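Local coordinates for NADPH-ferredoxin reductase FprA (Mycobacterium tuberculosis, PDB 1LQT), which transfers electrons between NADPH and ferredoxin through a bound FAD and may supply electrons to cytochrome P450 systems, at residues Leu42-Trp46 against Trp423-Asp427; Leu166-Pro170 against His264-Val268. All coordinates share one frame; numbering follows the deposited sequence. Where two conformers were deposited one is given.

Interaction 1: Leu42-Trp46 against Trp423-Asp427; sequences LPTPW and WQVID
Two tryptophans and a proline carry this contact, Trp46 and Trp423 meeting as a T-shaped pair beside the ring of Pro45. Trp423 turns its edge, at CZ2, onto one face of Trp46; the six-membered rings have centroids 5.2 Å apart and planes at 78°. The closest approach of the pair is 3.7 Å, between Trp423 CZ2 and Trp46 CH2. The same face of Trp46 takes Pro45 CG near its rim.

A CH-pi contact is the second element. Pro45 CD sits almost squarely over the six-membered ring of Trp423, 3.4 Å from its centroid and 17° off the normal, while CB of Asp427, one helical turn on, covers the rim of the opposite face. The indole is thus sandwiched between the loop and its own helix.

In the fold, the loop 42-46 leaves strand 34-40 of the FAD-binding Rossmann-type sheet, with Leu42 touching FAD, and helix 420-434, far along the chain, packs against this loop.

The remaining touches are apolar: a methyl against an indole and one aliphatic pair. Thr44 has chi1 60°, which places its methyl beside the backbone N, and CG2 lies 3.7 Å from Trp423 CZ3. One residue earlier, Pro43 CB is 4.1 Å from Ile426 CD1, both side chains also touching Leu450 of helix 447-454. Among the polar groups, Pro43 O is buried without a partner, whereas the Asp427 carboxylate forms salt bridges with Arg431 and Arg441.

Interaction 2: Leu166-Pro170 against His264-Val268; sequences LLTDP and HRRMV
Leu167 has CG beside the backbone N (chi1 -69°) and an extended chi2 of 171°, a combination that carries its methyl groups to strand 265-270. CD1 reaches Met267 CB at 3.8 Å and lies 3.6 Å from Arg266 O, while CD2 rests 4.0 Å from Arg265 CB. Met267 bends at its thioether, with chi3 at -65°, and this brings CE to 3.9 Å from the same Leu167 CD1.

Arg265 and Leu167 run past each other in opposite directions. The guanidinium of Arg265 comes to the C-terminal end of helix 157-167, with the carbonyl of Leu167 under one face; the modelled closeness there is doubtful and no hydrogen bond is made. Asp169 N lies in the guanidinium plane, 3.4 Å from Arg265 NH2, but both are donors. A water accepts a weak bond from Arg265 NH1 and donates to Leu166 O at 3.1 Å.

Helix 157-167 follows the glycine-rich turn of the Rossmann-type NADP-binding half, and strand 265-270 lies between strands 193-197 and 221-224 of its parallel sheet. The Met267 side chain is about 12 Å from the bound NADP derivative at their nearest atoms. Other polar ends look elsewhere: Thr168 OG1 bonds back to Arg164 O, Asp169 caps Asp171 N, and Arg266 makes a salt bridge with Glu193. Apolar packing by Leu167 joins the helix end to the sheet. Across the contact the Arg265 charge has only the weak bond to water; Asp169, whose OD1 is 5.7 Å from Arg265 NH1, may offset it in part, against the like charge of Arg189 close by.

How the interactions relate
The two contacts show long-range packing in each nucleotide-binding half of a flavoprotein. Their centres are 32 Å apart and they share no element: interaction 1 belongs to the FAD-binding half and joins a loop to a late helix, whereas interaction 2 belongs to the NADP-binding half and joins a helix end to a strand of the sheet. Along the chain, interaction 2 is nested inside the loop closed by interaction 1. Every touching residue of interaction 1 is buried, and its chemistry is aromatic and aliphatic. Interaction 2, though mostly buried, includes partly exposed residues, and combines aliphatic packing with a guanidinium that makes no direct hydrogen bond across the contact and a water that bridges only weakly.

Interaction 1: Leu42-Trp46 against Trp423-Asp427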
# COMPACT_ATOMS: atom_id res chain seq x y z
N LEU A 42 -10.41 -1.06 9.59
CA LEU A 42 -11.46 -0.50 8.75
C LEU A 42 -12.69 -1.39 8.79
O LEU A 42 -12.62 -2.56 9.16
CB LEU A 42 -10.97 -0.40 7.30
CG LEU A 42 -9.72 0.45 7.12
CD1 LEU A 42 -9.36 0.50 5.65
CD2 LEU A 42 -9.86 1.85 7.66
N PRO A 43 -13.84 -0.88 8.36
CA PRO A 43 -15.01 -1.75 8.23
C PRO A 43 -14.88 -2.80 7.13
O PRO A 43 -15.63 -3.77 7.11
CB PRO A 43 -16.14 -0.75 7.89
CG PRO A 43 -15.67 0.52 8.50
CD PRO A 43 -14.20 0.54 8.23
N THR A 44 -13.95 -2.56 6.21
CA THR A 44 -13.80 -3.35 5.01
C THR A 44 -12.48 -4.11 5.04
O THR A 44 -11.48 -3.54 5.45
CB THR A 44 -13.81 -2.44 3.77
OG1 THR A 44 -12.72 -1.50 3.87
CG2 THR A 44 -15.08 -1.61 3.67
N PRO A 45 -12.47 -5.35 4.55
CA PRO A 45 -11.25 -6.15 4.48
C PRO A 45 -10.45 -5.81 3.23
O PRO A 45 -10.84 -4.99 2.39
CB PRO A 45 -11.79 -7.57 4.40
CG PRO A 45 -13.06 -7.40 3.57
CD PRO A 45 -13.63 -6.11 4.05
N TRP A 46 -9.30 -6.48 3.14
CA TRP A 46 -8.46 -6.61 1.95
C TRP A 46 -7.28 -5.65 1.88
O TRP A 46 -6.45 -5.76 0.99
CB TRP A 46 -9.24 -6.65 0.63
CG TRP A 46 -10.36 -7.69 0.60
CD1 TRP A 46 -10.49 -8.83 1.40
CD2 TRP A 46 -11.46 -7.70 -0.28
NE1 TRP A 46 -11.64 -9.49 1.08
CE2 TRP A 46 -12.27 -8.81 0.06
CE3 TRP A 46 -11.89 -6.87 -1.31
CZ2 TRP A 46 -13.45 -9.12 -0.63
CZ3 TRP A 46 -13.04 -7.18 -1.99
CH2 TRP A 46 -13.83 -8.27 -1.63
N TRP A 423 -20.02 -6.82 6.60
CA TRP A 423 -19.17 -6.43 5.48
C TRP A 423 -19.84 -6.84 4.18
O TRP A 423 -19.81 -6.08 3.21
CB TRP A 423 -17.77 -7.07 5.61
CG TRP A 423 -17.16 -7.38 4.26
CD1 TRP A 423 -16.92 -8.61 3.79
CD2 TRP A 423 -16.80 -6.47 3.23
NE1 TRP A 423 -16.42 -8.55 2.52
CE2 TRP A 423 -16.36 -7.24 2.14
CE3 TRP A 423 -16.84 -5.08 3.08
CZ2 TRP A 423 -15.91 -6.68 0.95
CZ3 TRP A 423 -16.42 -4.51 1.88
CH2 TRP A 423 -15.98 -5.32 0.82
N GLN A 424 -20.44 -8.02 4.11
CA GLN A 424 -21.06 -8.45 2.86
C GLN A 424 -22.17 -7.50 2.43
O GLN A 424 -22.40 -7.33 1.23
CB GLN A 424 -21.53 -9.90 2.97
CG GLN A 424 -20.36 -10.88 3.03
CD GLN A 424 -20.76 -12.28 3.37
OE1 GLN A 424 -21.88 -12.66 3.22
NE2 GLN A 424 -19.81 -13.07 3.80
N VAL A 425 -22.85 -6.89 3.38
CA VAL A 425 -23.86 -5.87 3.07
C VAL A 425 -23.20 -4.62 2.50
O VAL A 425 -23.65 -4.11 1.48
CB VAL A 425 -24.71 -5.53 4.32
CG1 VAL A 425 -25.71 -4.45 4.03
CG2 VAL A 425 -25.41 -6.78 4.83
N ILE A 426 -22.15 -4.11 3.14
CA ILE A 426 -21.39 -3.00 2.58
C ILE A 426 -20.97 -3.32 1.14
O ILE A 426 -21.13 -2.50 0.25
CB ILE A 426 -20.15 -2.70 3.43
CG1 ILE A 426 -20.56 -2.10 4.79
CG2 ILE A 426 -19.19 -1.75 2.69
CD1 ILE A 426 -19.43 -2.01 5.81
N ASP A 427 -20.38 -4.50 0.94
CA ASP A 427 -19.89 -4.91 -0.36
C ASP A 427 -21.01 -4.88 -1.40
O ASP A 427 -20.85 -4.35 -2.50
CB ASP A 427 -19.28 -6.29 -0.22
CG ASP A 427 -18.70 -6.82 -1.49
OD1 ASP A 427 -18.06 -6.05 -2.22
OD2 ASP A 427 -18.91 -7.99 -1.80

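Interaction 2: Leu166-Pro170 against His264-Val268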
# COMPACT_ATOMS: atom_id res chain seq x y z
N LEU A 166 -3.56 11.33 -12.12
CA LEU A 166 -3.59 12.76 -12.38
C LEU A 166 -3.83 13.14 -13.83
O LEU A 166 -4.32 14.22 -14.11
CB LEU A 166 -2.28 13.41 -11.90
CG LEU A 166 -2.08 13.47 -10.37
CD1 LEU A 166 -0.65 13.91 -10.09
CD2 LEU A 166 -3.07 14.42 -9.72
N LEU A 167 -3.47 12.24 -14.75
CA LEU A 167 -3.47 12.55 -16.18
C LEU A 167 -4.47 11.79 -17.03
O LEU A 167 -4.75 12.18 -18.14
CB LEU A 167 -2.09 12.34 -16.77
CG LEU A 167 -1.03 13.33 -16.30
CD1 LEU A 167 0.35 12.92 -16.75
CD2 LEU A 167 -1.32 14.71 -16.81
N THR A 168 -5.06 10.74 -16.49
CA THR A 168 -6.00 9.94 -17.27
C THR A 168 -7.27 10.73 -17.54
O THR A 168 -7.76 11.49 -16.71
CB THR A 168 -6.35 8.65 -16.53
OG1 THR A 168 -5.20 7.80 -16.44
CG2 THR A 168 -7.43 7.84 -17.24
N ASP A 169 -7.80 10.57 -18.73
CA ASP A 169 -9.07 11.19 -19.09
C ASP A 169 -10.10 10.85 -18.02
O ASP A 169 -10.33 9.67 -17.75
CB ASP A 169 -9.48 10.60 -20.45
CG ASP A 169 -10.80 11.11 -20.97
OD1 ASP A 169 -11.51 11.88 -20.30
OD2 ASP A 169 -11.18 10.77 -22.12
N PRO A 170 -10.69 11.84 -17.38
CA PRO A 170 -11.70 11.55 -16.37
C PRO A 170 -12.87 10.71 -16.87
O PRO A 170 -13.50 10.01 -16.07
CB PRO A 170 -12.11 12.93 -15.88
CG PRO A 170 -11.70 13.84 -16.98
CD PRO A 170 -10.41 13.28 -17.47
N HIS A 264 -0.90 18.25 -25.98
CA HIS A 264 -1.19 17.04 -25.24
C HIS A 264 -0.83 17.23 -23.79
O HIS A 264 -0.02 18.07 -23.45
CB HIS A 264 -0.39 15.89 -25.86
CG HIS A 264 -0.77 15.60 -27.27
ND1 HIS A 264 -1.50 14.50 -27.63
CD2 HIS A 264 -0.55 16.30 -28.41
CE1 HIS A 264 -1.72 14.52 -28.93
NE2 HIS A 264 -1.15 15.60 -29.43
N ARG A 265 -1.46 16.47 -22.92
CA ARG A 265 -1.00 16.43 -21.54
C ARG A 265 0.32 15.65 -21.54
O ARG A 265 0.55 14.84 -22.43
CB ARG A 265 -2.06 15.81 -20.63
CG ARG A 265 -3.38 16.61 -20.60
CD ARG A 265 -4.45 15.92 -19.69
NE ARG A 265 -4.78 14.63 -20.30
CZ ARG A 265 -5.69 13.74 -19.92
NH1 ARG A 265 -6.43 13.95 -18.82
NH2 ARG A 265 -5.84 12.61 -20.66
N ARG A 266 1.17 15.92 -20.56
CA ARG A 266 2.54 15.38 -20.56
C ARG A 266 2.87 14.67 -19.24
O ARG A 266 2.65 15.23 -18.19
CB ARG A 266 3.56 16.51 -20.75
CG ARG A 266 3.53 17.17 -22.13
CD ARG A 266 4.20 18.55 -22.15
NE ARG A 266 5.57 18.59 -21.65
CZ ARG A 266 6.67 18.45 -22.37
NH1 ARG A 266 6.58 18.17 -23.65
NH2 ARG A 266 7.86 18.57 -21.79
N MET A 267 3.48 13.50 -19.36
CA MET A 267 4.07 12.79 -18.24
C MET A 267 5.56 12.76 -18.51
O MET A 267 6.01 12.04 -19.38
CB MET A 267 3.51 11.39 -18.13
CG MET A 267 3.96 10.70 -16.86
SD MET A 267 3.40 8.99 -16.74
CE MET A 267 1.63 9.19 -16.63
N VAL A 268 6.32 13.56 -17.76
CA VAL A 268 7.74 13.77 -18.01
C VAL A 268 8.57 13.02 -16.98
O VAL A 268 8.29 13.11 -15.78
CB VAL A 268 8.08 15.29 -17.88
CG1 VAL A 268 9.55 15.54 -18.11
CG2 VAL A 268 7.24 16.13 -18.81
O HOH W 1 -5.22 16.11 -16.35